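Local coordinates for glycosylation Associate Protein 1 (Streptococcus agalactiae serotype V, PDB 6OYC) that probably takes part, in complex with its partner Gap proteins, in glycosylation and accessory Sec secretion of a streptococcal glycoprotein, with a glycosyltransferase-like GT-B fold, at residues S7-N12 / V52-P57; Y74-D79 / E210-K215; Q81-V86 / R151-S156. All blocks are in the same frame, centred on the assembly; numbering follows the deposited sequence.

Contact 1. Residues S7-N12 / V52-P57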
ATOM      1  N   SER A   7      -7.665   5.512   5.213  1.00 27.40           N
ATOM      2  CA  SER A   7      -8.060   4.190   5.708  1.00 32.38           C
ATOM      3  C   SER A   7      -6.840   3.286   5.646  1.00 30.00           C
ATOM      4  O   SER A   7      -6.742   2.424   4.762  1.00 32.05           O
ATOM      5  CB  SER A   7      -9.227   3.588   4.896  1.00 27.97           C
ATOM      6  OG  SER A   7     -10.422   4.288   5.179  1.00 39.83           O
ATOM      7  N   TRP A   8      -5.889   3.524   6.534  1.00 28.82           N
ATOM      8  CA  TRP A   8      -4.653   2.750   6.498  1.00 33.07           C
ATOM      9  C   TRP A   8      -4.631   1.812   7.686  1.00 32.87           C
ATOM     10  O   TRP A   8      -3.643   1.752   8.431  1.00 34.71           O
ATOM     11  CB  TRP A   8      -3.425   3.658   6.510  1.00 32.50           C
ATOM     12  CG  TRP A   8      -3.345   4.581   5.341  1.00 32.38           C
ATOM     13  CD1 TRP A   8      -3.942   4.425   4.115  1.00 31.58           C
ATOM     14  CD2 TRP A   8      -2.621   5.808   5.283  1.00 28.70           C
ATOM     15  NE1 TRP A   8      -3.637   5.497   3.296  1.00 31.06           N
ATOM     16  CE2 TRP A   8      -2.816   6.351   3.986  1.00 31.19           C
ATOM     17  CE3 TRP A   8      -1.820   6.505   6.198  1.00 26.31           C
ATOM     18  CZ2 TRP A   8      -2.250   7.555   3.592  1.00 29.81           C
ATOM     19  CZ3 TRP A   8      -1.243   7.695   5.798  1.00 27.90           C
ATOM     20  CH2 TRP A   8      -1.473   8.216   4.512  1.00 30.57           C
ATOM     21  N   TYR A   9      -5.743   1.113   7.870  1.00 28.97           N
ATOM     22  CA  TYR A   9      -6.047   0.326   9.046  1.00 31.31           C
ATOM     23  C   TYR A   9      -5.426  -1.067   8.939  1.00 35.24           C
ATOM     24  O   TYR A   9      -4.948  -1.492   7.881  1.00 38.13           O
ATOM     25  CB  TYR A   9      -7.561   0.227   9.218  1.00 27.50           C
ATOM     26  CG  TYR A   9      -8.187   1.563   9.457  1.00 32.36           C
ATOM     27  CD1 TYR A   9      -7.723   2.376  10.487  1.00 31.17           C
ATOM     28  CD2 TYR A   9      -9.218   2.038   8.650  1.00 30.44           C
ATOM     29  CE1 TYR A   9      -8.266   3.602  10.731  1.00 29.24           C
ATOM     30  CE2 TYR A   9      -9.774   3.300   8.891  1.00 32.22           C
ATOM     31  CZ  TYR A   9      -9.289   4.071   9.943  1.00 30.89           C
ATOM     32  OH  TYR A   9      -9.802   5.321  10.226  1.00 30.33           O
ATOM     33  N   ASN A  10      -5.445  -1.779  10.062  1.00 32.89           N
ATOM     34  CA  ASN A  10      -5.025  -3.171  10.128  1.00 34.75           C
ATOM     35  C   ASN A  10      -6.265  -4.038   9.969  1.00 36.69           C
ATOM     36  O   ASN A  10      -7.257  -3.842  10.677  1.00 38.36           O
ATOM     37  CB  ASN A  10      -4.315  -3.452  11.455  1.00 36.57           C
ATOM     38  CG  ASN A  10      -3.864  -4.908  11.613  1.00 38.75           C
ATOM     39  OD1 ASN A  10      -4.593  -5.847  11.293  1.00 43.74           O
ATOM     40  ND2 ASN A  10      -2.665  -5.092  12.163  1.00 26.66           N
ATOM     41  N   GLU A  11      -6.196  -4.987   9.032  1.00 39.62           N
ATOM     42  CA  GLU A  11      -7.329  -5.847   8.698  1.00 44.28           C
ATOM     43  C   GLU A  11      -7.863  -6.600   9.911  1.00 43.16           C
ATOM     44  O   GLU A  11      -9.070  -6.828  10.026  1.00 47.73           O
ATOM     45  CB  GLU A  11      -6.902  -6.857   7.631  1.00 52.23           C
ATOM     46  CG  GLU A  11      -7.803  -6.941   6.431  1.00 61.83           C
ATOM     47  CD  GLU A  11      -7.262  -7.891   5.382  1.00 67.18           C
ATOM     48  OE1 GLU A  11      -6.435  -8.777   5.716  1.00 67.24           O
ATOM     49  OE2 GLU A  11      -7.664  -7.740   4.213  1.00 77.22           O
ATOM     50  N   ASN A  12      -6.980  -7.052  10.792  1.00 40.75           N
ATOM     51  CA  ASN A  12      -7.386  -7.915  11.891  1.00 45.29           C
ATOM     52  C   ASN A  12      -7.529  -7.179  13.210  1.00 42.88           C
ATOM     53  O   ASN A  12      -7.937  -7.788  14.200  1.00 49.71           O
ATOM     54  CB  ASN A  12      -6.395  -9.067  12.010  1.00 46.89           C
ATOM     55  CG  ASN A  12      -6.316  -9.857  10.725  1.00 55.51           C
ATOM     56  OD1 ASN A  12      -7.350 -10.281  10.200  1.00 54.23           O
ATOM     57  ND2 ASN A  12      -5.112 -10.012  10.177  1.00 54.02           N
ATOM     58  N   VAL A  52      -4.866  11.082  10.999  1.00 30.23           N
ATOM     59  CA  VAL A  52      -4.623   9.641  11.085  1.00 32.33           C
ATOM     60  C   VAL A  52      -5.245   9.127  12.370  1.00 29.45           C
ATOM     61  O   VAL A  52      -4.859   9.551  13.466  1.00 31.13           O
ATOM     62  CB  VAL A  52      -3.118   9.324  11.038  1.00 29.78           C
ATOM     63  CG1 VAL A  52      -2.874   7.818  11.221  1.00 27.45           C
ATOM     64  CG2 VAL A  52      -2.531   9.809   9.719  1.00 29.73           C
ATOM     65  N   LEU A  53      -6.181   8.192  12.245  1.00 30.21           N
ATOM     66  CA  LEU A  53      -6.958   7.780  13.408  1.00 28.85           C
ATOM     67  C   LEU A  53      -6.393   6.557  14.107  1.00 30.03           C
ATOM     68  O   LEU A  53      -6.617   6.397  15.308  1.00 28.19           O
ATOM     69  CB  LEU A  53      -8.407   7.505  13.012  1.00 25.31           C
ATOM     70  CG  LEU A  53      -9.218   8.688  12.490  1.00 31.14           C
ATOM     71  CD1 LEU A  53     -10.681   8.269  12.261  1.00 32.46           C
ATOM     72  CD2 LEU A  53      -9.157   9.868  13.430  1.00 26.92           C
ATOM     73  N   ASN A  54      -5.673   5.687  13.400  1.00 28.69           N
ATOM     74  CA  ASN A  54      -5.173   4.455  13.993  1.00 28.33           C
ATOM     75  C   ASN A  54      -3.730   4.620  14.440  1.00 28.29           C
ATOM     76  O   ASN A  54      -3.047   5.586  14.102  1.00 29.16           O
ATOM     77  CB  ASN A  54      -5.287   3.284  13.012  1.00 30.66           C
ATOM     78  CG  ASN A  54      -4.501   3.513  11.730  1.00 28.82           C
ATOM     79  OD1 ASN A  54      -4.637   4.547  11.080  1.00 29.51           O
ATOM     80  ND2 ASN A  54      -3.676   2.548  11.368  1.00 32.19           N
ATOM     81  N   TYR A  55      -3.276   3.644  15.220  1.00 27.69           N
ATOM     82  CA  TYR A  55      -1.913   3.616  15.748  1.00 28.04           C
ATOM     83  C   TYR A  55      -0.908   3.394  14.608  1.00 30.00           C
ATOM     84  O   TYR A  55      -0.974   2.382  13.898  1.00 27.40           O
ATOM     85  CB  TYR A  55      -1.839   2.499  16.791  1.00 26.74           C
ATOM     86  CG  TYR A  55      -0.519   2.285  17.496  1.00 29.19           C
ATOM     87  CD1 TYR A  55       0.126   3.328  18.162  1.00 28.88           C
ATOM     88  CD2 TYR A  55       0.078   1.030  17.511  1.00 28.06           C
ATOM     89  CE1 TYR A  55       1.319   3.122  18.819  1.00 26.33           C
ATOM     90  CE2 TYR A  55       1.258   0.808  18.176  1.00 26.73           C
ATOM     91  CZ  TYR A  55       1.879   1.857  18.817  1.00 28.52           C
ATOM     92  OH  TYR A  55       3.060   1.645  19.472  1.00 30.04           O
ATOM     93  N   MET A  56       0.020   4.329  14.411  1.00 27.40           N
ATOM     94  CA  MET A  56       0.953   4.259  13.277  1.00 32.09           C
ATOM     95  C   MET A  56       2.377   4.622  13.701  1.00 29.15           C
ATOM     96  O   MET A  56       2.912   5.673  13.324  1.00 29.42           O
ATOM     97  CB  MET A  56       0.467   5.170  12.144  1.00 32.10           C
ATOM     98  CG  MET A  56      -0.759   4.633  11.417  1.00 32.87           C
ATOM     99  SD  MET A  56      -0.244   3.263  10.370  1.00 38.92           S
ATOM    100  CE  MET A  56       0.112   4.150   8.842  1.00 31.06           C
ATOM    101  N   PRO A  57       3.039   3.751  14.466  1.00 29.61           N
ATOM    102  CA  PRO A  57       4.411   4.070  14.920  1.00 31.98           C
ATOM    103  C   PRO A  57       5.412   4.226  13.780  1.00 28.63           C
ATOM    104  O   PRO A  57       6.476   4.830  13.980  1.00 31.26           O
ATOM    105  CB  PRO A  57       4.769   2.881  15.820  1.00 29.47           C
ATOM    106  CG  PRO A  57       3.846   1.768  15.358  1.00 28.31           C
ATOM    107  CD  PRO A  57       2.582   2.435  14.947  1.00 26.16           C
TER
HETATM  108  O   HOH W   1      -5.732   5.461   8.750  1.00 26.92           O
HETATM  109  O   HOH W   2      -7.605   7.232   9.751  1.00 30.48           O
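The loops S7-N12 and V52-P57 come closest at Y9 and N54, whose CA atoms lie 6.5 Å apart. N54 reaches across from the other loop, its CB at the edge of the Y9 ring, 3.6 Å from CD1, and its amide at the W8 backbone. Its chi1 of 60° sets CG, too, 3.6 Å from Y9 CD1, with ring and amide planes 70° apart. ND2 of N54 gives a weak, bent hydrogen bond to W8 O (3.0 Å, 126° at the hydrogen) and a further one to Y16 O. OD1 of N54 accepts from a water that itself accepts from W8 N, so the amide is tied to W8 O directly, if weakly, and to W8 N through the water. A second water joins Y9 OH to L53 N; the same hydroxyl lies 3.7 Å from L53 CD1 and is hydrogen-bonded to H238. The bent M56 side chain crosses W8 at about a right angle and sets CE 4.0 Å from W8 CE3. Both loops follow parallel strands at their C-terminal ends, where Rossmann-like domains commonly place binding loops; a glycerol, probably from the crystallisation liquor, is hydrogen-bonded to Y9 O near W8, consistent with a pocket.

Contact 2. Residues Y74-D79 / E210-K215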
ATOM      1  N   TYR A  74      -1.807  15.110  11.582  1.00 34.61           N
ATOM      2  CA  TYR A  74      -2.211  14.972  12.969  1.00 33.97           C
ATOM      3  C   TYR A  74      -2.475  13.491  13.225  1.00 32.68           C
ATOM      4  O   TYR A  74      -3.189  12.840  12.454  1.00 33.06           O
ATOM      5  CB  TYR A  74      -3.463  15.817  13.281  1.00 34.69           C
ATOM      6  CG  TYR A  74      -4.096  15.459  14.604  1.00 34.49           C
ATOM      7  CD1 TYR A  74      -3.634  16.019  15.794  1.00 32.08           C
ATOM      8  CD2 TYR A  74      -5.137  14.532  14.667  1.00 32.42           C
ATOM      9  CE1 TYR A  74      -4.219  15.676  17.016  1.00 32.39           C
ATOM     10  CE2 TYR A  74      -5.712  14.188  15.863  1.00 32.47           C
ATOM     11  CZ  TYR A  74      -5.250  14.761  17.036  1.00 32.46           C
ATOM     12  OH  TYR A  74      -5.829  14.393  18.227  1.00 34.73           O
ATOM     13  N   SER A  75      -1.894  12.964  14.293  1.00 30.93           N
ATOM     14  CA  SER A  75      -2.042  11.561  14.654  1.00 32.14           C
ATOM     15  C   SER A  75      -2.721  11.480  16.010  1.00 31.67           C
ATOM     16  O   SER A  75      -2.172  11.944  17.014  1.00 31.64           O
ATOM     17  CB  SER A  75      -0.692  10.840  14.685  1.00 28.08           C
ATOM     18  OG  SER A  75      -0.790   9.662  15.462  1.00 30.50           O
ATOM     19  N   VAL A  76      -3.914  10.894  16.033  1.00 30.95           N
ATOM     20  CA  VAL A  76      -4.638  10.703  17.284  1.00 30.06           C
ATOM     21  C   VAL A  76      -3.728  10.061  18.336  1.00 31.13           C
ATOM     22  O   VAL A  76      -3.657  10.511  19.487  1.00 32.55           O
ATOM     23  CB  VAL A  76      -5.905   9.864  17.031  1.00 27.00           C
ATOM     24  CG1 VAL A  76      -6.430   9.290  18.310  1.00 31.20           C
ATOM     25  CG2 VAL A  76      -6.966  10.673  16.318  1.00 26.46           C
ATOM     26  N   PHE A  77      -3.010   9.009  17.956  1.00 28.68           N
ATOM     27  CA  PHE A  77      -2.215   8.283  18.947  1.00 31.27           C
ATOM     28  C   PHE A  77      -0.995   9.077  19.388  1.00 28.65           C
ATOM     29  O   PHE A  77      -0.604   8.996  20.552  1.00 30.98           O
ATOM     30  CB  PHE A  77      -1.804   6.908  18.414  1.00 30.31           C
ATOM     31  CG  PHE A  77      -2.863   5.859  18.624  1.00 29.14           C
ATOM     32  CD1 PHE A  77      -4.001   5.841  17.816  1.00 26.13           C
ATOM     33  CD2 PHE A  77      -2.747   4.930  19.653  1.00 26.26           C
ATOM     34  CE1 PHE A  77      -4.982   4.891  17.996  1.00 23.95           C
ATOM     35  CE2 PHE A  77      -3.729   3.974  19.843  1.00 27.70           C
ATOM     36  CZ  PHE A  77      -4.857   3.960  19.018  1.00 28.40           C
ATOM     37  N   ASP A  78      -0.375   9.837  18.476  1.00 30.39           N
ATOM     38  CA  ASP A  78       0.677  10.778  18.864  1.00 31.81           C
ATOM     39  C   ASP A  78       0.181  11.735  19.952  1.00 33.59           C
ATOM     40  O   ASP A  78       0.873  11.991  20.945  1.00 34.66           O
ATOM     41  CB  ASP A  78       1.152  11.566  17.637  1.00 31.22           C
ATOM     42  CG  ASP A  78       2.198  10.814  16.800  1.00 32.32           C
ATOM     43  OD1 ASP A  78       2.309   9.569  16.871  1.00 29.83           O
ATOM     44  OD2 ASP A  78       2.913  11.491  16.047  1.00 31.71           O
ATOM     45  N   ASP A  79      -1.021  12.275  19.765  1.00 33.35           N
ATOM     46  CA  ASP A  79      -1.655  13.148  20.754  1.00 31.42           C
ATOM     47  C   ASP A  79      -1.849  12.425  22.086  1.00 30.42           C
ATOM     48  O   ASP A  79      -1.392  12.885  23.137  1.00 30.86           O
ATOM     49  CB  ASP A  79      -2.994  13.610  20.175  1.00 34.08           C
ATOM     50  CG  ASP A  79      -3.696  14.660  21.022  1.00 38.31           C
ATOM     51  OD1 ASP A  79      -3.303  14.905  22.178  1.00 39.86           O
ATOM     52  OD2 ASP A  79      -4.675  15.236  20.507  1.00 37.63           O
ATOM     53  N   GLU A 210     -13.825   4.045  21.118  1.00 32.16           N
ATOM     54  CA  GLU A 210     -14.509   5.068  21.896  1.00 35.41           C
ATOM     55  C   GLU A 210     -13.574   6.235  22.192  1.00 34.42           C
ATOM     56  O   GLU A 210     -13.951   7.408  22.046  1.00 35.69           O
ATOM     57  CB  GLU A 210     -15.054   4.448  23.186  1.00 37.62           C
ATOM     58  CG  GLU A 210     -16.004   5.328  23.970  1.00 42.19           C
ATOM     59  CD  GLU A 210     -16.394   4.745  25.351  1.00 43.33           C
ATOM     60  OE1 GLU A 210     -15.874   3.683  25.768  1.00 39.51           O
ATOM     61  OE2 GLU A 210     -17.220   5.380  26.035  1.00 50.97           O
ATOM     62  N   LEU A 211     -12.339   5.932  22.583  1.00 30.32           N
ATOM     63  CA  LEU A 211     -11.358   6.986  22.796  1.00 30.66           C
ATOM     64  C   LEU A 211     -10.997   7.690  21.488  1.00 29.95           C
ATOM     65  O   LEU A 211     -10.804   8.911  21.469  1.00 31.00           O
ATOM     66  CB  LEU A 211     -10.114   6.406  23.473  1.00 32.87           C
ATOM     67  CG  LEU A 211      -8.955   7.388  23.687  1.00 34.85           C
ATOM     68  CD1 LEU A 211      -9.410   8.582  24.515  1.00 30.85           C
ATOM     69  CD2 LEU A 211      -7.747   6.674  24.344  1.00 33.94           C
ATOM     70  N   ILE A 212     -10.910   6.950  20.379  1.00 31.81           N
ATOM     71  CA  ILE A 212     -10.555   7.582  19.112  1.00 29.90           C
ATOM     72  C   ILE A 212     -11.657   8.537  18.656  1.00 30.24           C
ATOM     73  O   ILE A 212     -11.373   9.620  18.118  1.00 29.19           O
ATOM     74  CB  ILE A 212     -10.232   6.508  18.053  1.00 29.77           C
ATOM     75  CG1 ILE A 212      -8.949   5.781  18.453  1.00 28.72           C
ATOM     76  CG2 ILE A 212     -10.045   7.143  16.691  1.00 27.11           C
ATOM     77  CD1 ILE A 212      -8.761   4.460  17.816  1.00 28.55           C
ATOM     78  N   ARG A 213     -12.928   8.163  18.862  1.00 29.36           N
ATOM     79  CA  ARG A 213     -14.012   9.091  18.537  1.00 35.19           C
ATOM     80  C   ARG A 213     -13.840  10.385  19.311  1.00 31.26           C
ATOM     81  O   ARG A 213     -13.997  11.481  18.754  1.00 29.36           O
ATOM     82  CB  ARG A 213     -15.395   8.475  18.831  1.00 34.30           C
ATOM     83  CG  ARG A 213     -15.692   7.180  18.062  1.00 40.09           C
ATOM     84  CD  ARG A 213     -17.189   6.783  18.008  1.00 43.04           C
ATOM     85  NE  ARG A 213     -17.815   6.499  19.306  1.00 48.97           N
ATOM     86  CZ  ARG A 213     -17.731   5.338  19.965  1.00 46.47           C
ATOM     87  NH1 ARG A 213     -17.021   4.337  19.465  1.00 46.25           N
ATOM     88  NH2 ARG A 213     -18.351   5.177  21.141  1.00 48.15           N
ATOM     89  N   GLU A 214     -13.475  10.272  20.589  1.00 29.65           N
ATOM     90  CA  GLU A 214     -13.337  11.457  21.439  1.00 33.57           C
ATOM     91  C   GLU A 214     -12.224  12.360  20.928  1.00 32.08           C
ATOM     92  O   GLU A 214     -12.411  13.573  20.770  1.00 31.98           O
ATOM     93  CB  GLU A 214     -13.072  11.041  22.892  1.00 31.52           C
ATOM     94  CG  GLU A 214     -12.688  12.210  23.783  1.00 33.40           C
ATOM     95  CD  GLU A 214     -12.399  11.811  25.221  1.00 33.56           C
ATOM     96  OE1 GLU A 214     -13.038  10.874  25.755  1.00 29.95           O
ATOM     97  OE2 GLU A 214     -11.511  12.447  25.821  1.00 34.84           O
ATOM     98  N   LYS A 215     -11.058  11.774  20.630  1.00 33.46           N
ATOM     99  CA  LYS A 215      -9.969  12.568  20.071  1.00 34.01           C
ATOM    100  C   LYS A 215     -10.361  13.183  18.731  1.00 31.86           C
ATOM    101  O   LYS A 215     -10.062  14.353  18.473  1.00 33.26           O
ATOM    102  CB  LYS A 215      -8.708  11.714  19.933  1.00 34.90           C
ATOM    103  CG  LYS A 215      -8.167  11.220  21.254  1.00 33.25           C
ATOM    104  CD  LYS A 215      -7.940  12.385  22.214  1.00 36.09           C
ATOM    105  CE  LYS A 215      -6.779  13.258  21.778  1.00 38.74           C
ATOM    106  NZ  LYS A 215      -6.750  14.578  22.500  1.00 45.50           N
TER
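K215 CG stands anti to its carbonyl carbon, and the chain then bends at chi2 and chi3, while D79 turns CG anti to its backbone N (chi1 -173°); between them, K215 NZ and D79 OD2 form a salt bridge of 3.0 Å. The ammonium meets OD2 from above the carboxylate plane, 56° out of it. The same oxygen takes a second hydrogen bond, 2.7 Å long, from Y74 OH to its anti lone pair, the one pointing away from OD1. Two donors thus grip OD2, which should concentrate negative charge on this oxygen and help to fix the rotation of the carboxylate. OD2 lies in the plane of the Y74 ring at its edge, and the tyrosine crosses the lysine at about a right angle, with OH 3.8 Å from K215 CE. Away from this polar cluster, toward V76 and F77, the contact is apolar. V76 CG1 packs on the base of the lysine, 3.7 Å from K215 CB, and looser against I212 CG1. I212 CD1 meets the edge of the F77 ring near its plane, 3.8 Å from CE1. S75 is the N-cap of the helix that begins at V76: its OG accepts from D78 N at 3.0 Å, in a nearly straight bond (169°). The contact therefore lays helix 208-223 against the turn where strand 73-75, the outermost strand of its parallel sheet within the chain, passes into helix 76-80. I80 of that short helix also touches L211 and K215, and Y219 of the long helix meets the Y74 ring.

Contact 3. Residues Q81-V86 / R151-S156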
ATOM      1  N   GLN A  81      -0.383   9.778  23.222  1.00 32.19           N
ATOM      2  CA  GLN A  81       0.847   9.309  23.844  1.00 31.63           C
ATOM      3  C   GLN A  81       1.799  10.432  24.239  1.00 33.91           C
ATOM      4  O   GLN A  81       2.882  10.125  24.740  1.00 31.45           O
ATOM      5  CB  GLN A  81       1.568   8.332  22.910  1.00 28.86           C
ATOM      6  CG  GLN A  81       0.855   6.994  22.738  1.00 26.18           C
ATOM      7  CD  GLN A  81       1.584   6.097  21.774  1.00 29.28           C
ATOM      8  OE1 GLN A  81       1.182   5.970  20.607  1.00 27.19           O
ATOM      9  NE2 GLN A  81       2.691   5.488  22.239  1.00 25.52           N
ATOM     10  N   GLU A  82       1.432  11.704  24.020  1.00 33.29           N
ATOM     11  CA  GLU A  82       2.228  12.865  24.466  1.00 36.44           C
ATOM     12  C   GLU A  82       3.610  12.860  23.828  1.00 38.60           C
ATOM     13  O   GLU A  82       4.626  13.134  24.479  1.00 35.83           O
ATOM     14  CB  GLU A  82       2.339  12.932  25.994  1.00 32.32           C
ATOM     15  CG  GLU A  82       1.005  13.180  26.647  1.00 40.07           C
ATOM     16  CD  GLU A  82       1.052  13.124  28.166  1.00 43.65           C
ATOM     17  OE1 GLU A  82       2.160  13.097  28.751  1.00 40.35           O
ATOM     18  OE2 GLU A  82      -0.040  13.091  28.765  1.00 40.30           O
ATOM     19  N   ILE A  83       3.651  12.530  22.542  1.00 36.01           N
ATOM     20  CA  ILE A  83       4.935  12.403  21.876  1.00 36.64           C
ATOM     21  C   ILE A  83       5.540  13.778  21.596  1.00 37.42           C
ATOM     22  O   ILE A  83       6.713  14.022  21.900  1.00 40.66           O
ATOM     23  CB  ILE A  83       4.777  11.522  20.622  1.00 33.14           C
ATOM     24  CG1 ILE A  83       4.667  10.061  21.082  1.00 32.25           C
ATOM     25  CG2 ILE A  83       5.945  11.690  19.656  1.00 28.13           C
ATOM     26  CD1 ILE A  83       3.837   9.208  20.179  1.00 34.79           C
ATOM     27  N   GLY A  84       4.754  14.717  21.071  1.00 35.11           N
ATOM     28  CA  GLY A  84       5.331  16.043  20.899  1.00 35.29           C
ATOM     29  C   GLY A  84       6.424  16.043  19.844  1.00 42.03           C
ATOM     30  O   GLY A  84       6.439  15.239  18.909  1.00 46.57           O
ATOM     31  N   ASN A  85       7.365  16.957  19.991  1.00 43.66           N
ATOM     32  CA  ASN A  85       8.419  17.082  18.992  1.00 45.44           C
ATOM     33  C   ASN A  85       9.691  16.387  19.482  1.00 41.13           C
ATOM     34  O   ASN A  85      10.674  17.006  19.868  1.00 46.66           O
ATOM     35  CB  ASN A  85       8.649  18.554  18.675  1.00 45.31           C
ATOM     36  CG  ASN A  85       9.799  18.762  17.723  1.00 46.90           C
ATOM     37  OD1 ASN A  85       9.932  18.061  16.723  1.00 50.81           O
ATOM     38  ND2 ASN A  85      10.629  19.767  18.018  1.00 51.86           N
ATOM     39  N   VAL A  86       9.643  15.057  19.442  1.00 39.78           N
ATOM     40  CA  VAL A  86      10.697  14.229  20.017  1.00 35.93           C
ATOM     41  C   VAL A  86      11.942  14.284  19.144  1.00 36.60           C
ATOM     42  O   VAL A  86      11.856  14.327  17.909  1.00 38.83           O
ATOM     43  CB  VAL A  86      10.190  12.784  20.171  1.00 38.35           C
ATOM     44  CG1 VAL A  86       9.907  12.162  18.805  1.00 33.06           C
ATOM     45  CG2 VAL A  86      11.205  11.939  20.909  1.00 42.05           C
ATOM     46  N   ARG A 151      10.630   7.270  15.010  1.00 32.18           N
ATOM     47  CA  ARG A 151      11.446   8.333  15.587  1.00 32.81           C
ATOM     48  C   ARG A 151      12.456   7.793  16.610  1.00 27.75           C
ATOM     49  O   ARG A 151      13.215   8.574  17.187  1.00 29.54           O
ATOM     50  CB  ARG A 151      10.559   9.428  16.182  1.00 27.12           C
ATOM     51  CG  ARG A 151       9.819  10.243  15.115  1.00 30.06           C
ATOM     52  CD  ARG A 151       8.572  10.969  15.640  1.00 26.43           C
ATOM     53  NE  ARG A 151       7.526  10.057  16.101  1.00 29.55           N
ATOM     54  CZ  ARG A 151       6.245  10.398  16.252  1.00 29.08           C
ATOM     55  NH1 ARG A 151       5.850  11.635  15.979  1.00 26.41           N
ATOM     56  NH2 ARG A 151       5.358   9.498  16.669  1.00 29.39           N
ATOM     57  N   GLY A 152      12.492   6.481  16.811  1.00 27.81           N
ATOM     58  CA  GLY A 152      13.496   5.851  17.643  1.00 29.96           C
ATOM     59  C   GLY A 152      13.258   5.913  19.138  1.00 33.55           C
ATOM     60  O   GLY A 152      14.218   6.041  19.900  1.00 32.26           O
ATOM     61  N   PHE A 153      12.001   5.844  19.584  1.00 30.36           N
ATOM     62  CA  PHE A 153      11.675   5.631  20.987  1.00 29.16           C
ATOM     63  C   PHE A 153      10.794   4.392  21.097  1.00 26.58           C
ATOM     64  O   PHE A 153      10.225   3.929  20.101  1.00 26.20           O
ATOM     65  CB  PHE A 153      10.980   6.863  21.601  1.00 27.13           C
ATOM     66  CG  PHE A 153       9.641   7.182  20.990  1.00 26.10           C
ATOM     67  CD1 PHE A 153       8.483   6.578  21.466  1.00 25.85           C
ATOM     68  CD2 PHE A 153       9.542   8.089  19.943  1.00 28.60           C
ATOM     69  CE1 PHE A 153       7.236   6.872  20.903  1.00 27.83           C
ATOM     70  CE2 PHE A 153       8.301   8.387  19.371  1.00 30.37           C
ATOM     71  CZ  PHE A 153       7.145   7.770  19.860  1.00 28.31           C
ATOM     72  N   LEU A 154      10.676   3.848  22.315  1.00 27.95           N
ATOM     73  CA  LEU A 154       9.757   2.725  22.560  1.00 26.04           C
ATOM     74  C   LEU A 154       8.325   3.249  22.619  1.00 25.66           C
ATOM     75  O   LEU A 154       7.980   3.974  23.545  1.00 26.00           O
ATOM     76  CB  LEU A 154      10.102   1.995  23.855  1.00 26.56           C
ATOM     77  CG  LEU A 154       9.216   0.774  24.199  1.00 29.10           C
ATOM     78  CD1 LEU A 154       9.237  -0.307  23.108  1.00 24.18           C
ATOM     79  CD2 LEU A 154       9.649   0.191  25.511  1.00 23.50           C
ATOM     80  N   SER A 155       7.491   2.872  21.639  1.00 25.95           N
ATOM     81  CA  SER A 155       6.114   3.338  21.535  1.00 26.26           C
ATOM     82  C   SER A 155       5.137   2.504  22.357  1.00 28.84           C
ATOM     83  O   SER A 155       4.229   3.062  22.983  1.00 28.72           O
ATOM     84  CB  SER A 155       5.659   3.350  20.070  1.00 27.07           C
ATOM     85  OG  SER A 155       4.330   3.857  19.946  1.00 28.13           O
ATOM     86  N   SER A 156       5.296   1.183  22.377  1.00 25.36           N
ATOM     87  CA  SER A 156       4.365   0.361  23.133  1.00 26.06           C
ATOM     88  C   SER A 156       4.970  -1.020  23.385  1.00 28.03           C
ATOM     89  O   SER A 156       5.941  -1.423  22.739  1.00 27.25           O
ATOM     90  CB  SER A 156       3.011   0.265  22.406  1.00 27.98           C
ATOM     91  OG  SER A 156       3.062  -0.581  21.260  1.00 28.96           O
TER
HETATM   92  O   HOH W   3       7.131  14.190  16.360  1.00 36.23           O
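A Schellman motif closes helix 76-80, with E82 at positive phi, and the loop that leaves it packs on R151-S156, around the start of strand 154-161, where S155 and S156 form a classic beta bulge opposite L147. I83 and V86 fit against R151 and F153. The methyl I83 CG2 lies over one face of the R151 guanidinium, offset toward its rim and 3.7 Å from CZ, while CG1 of I83 approaches F153 CZ to 3.6 Å, the two side chains crossing at about a right angle. The chi1 of V86 (65°) directs CG1 to the aliphatic part of the arginine, 3.6 Å from R151 CD. The guanidinium has salt bridges to D149 and D78, and NH1 also gives a hydrogen bond to a water (2.9 Å) that donates to G84 O. At the other end of the contact, Q81 NE2 bonds S155 OG at 3.3 Å, nearly straight at 169° and in the amide plane; NE2 also donates to L171 O. S155 OG has a further partner in Y55. The contact thus joins the exit of helix 76-80 to the antiparallel sheet, where strand 154-161 runs between strands 141-148 and 164-171.

Overall arrangement
The three contacts lie around the junction of the parallel sheet with the antiparallel one. Contact 1 closes before the other two open, while both segments of contact 3 fall between those of contact 2. Contacts 1 and 2 have centres about 12 Å apart and are joined through the sheet: V52 N lies 2.8 Å from Y74 O, and V52 O 3.0 Å from V76 N. Between contacts 1 and 3, about 17 Å centre to centre, Y55 crosses, its OH 2.6 Å from S155 OG. Contacts 2 and 3 are about 15 Å apart; the loop of contact 3 leaves the helix used in contact 2, and D78 OD2 bridges to R151 NH1 (2.9 Å). The glycerol lies at contact 1, which V52 and Y55 connect to the others.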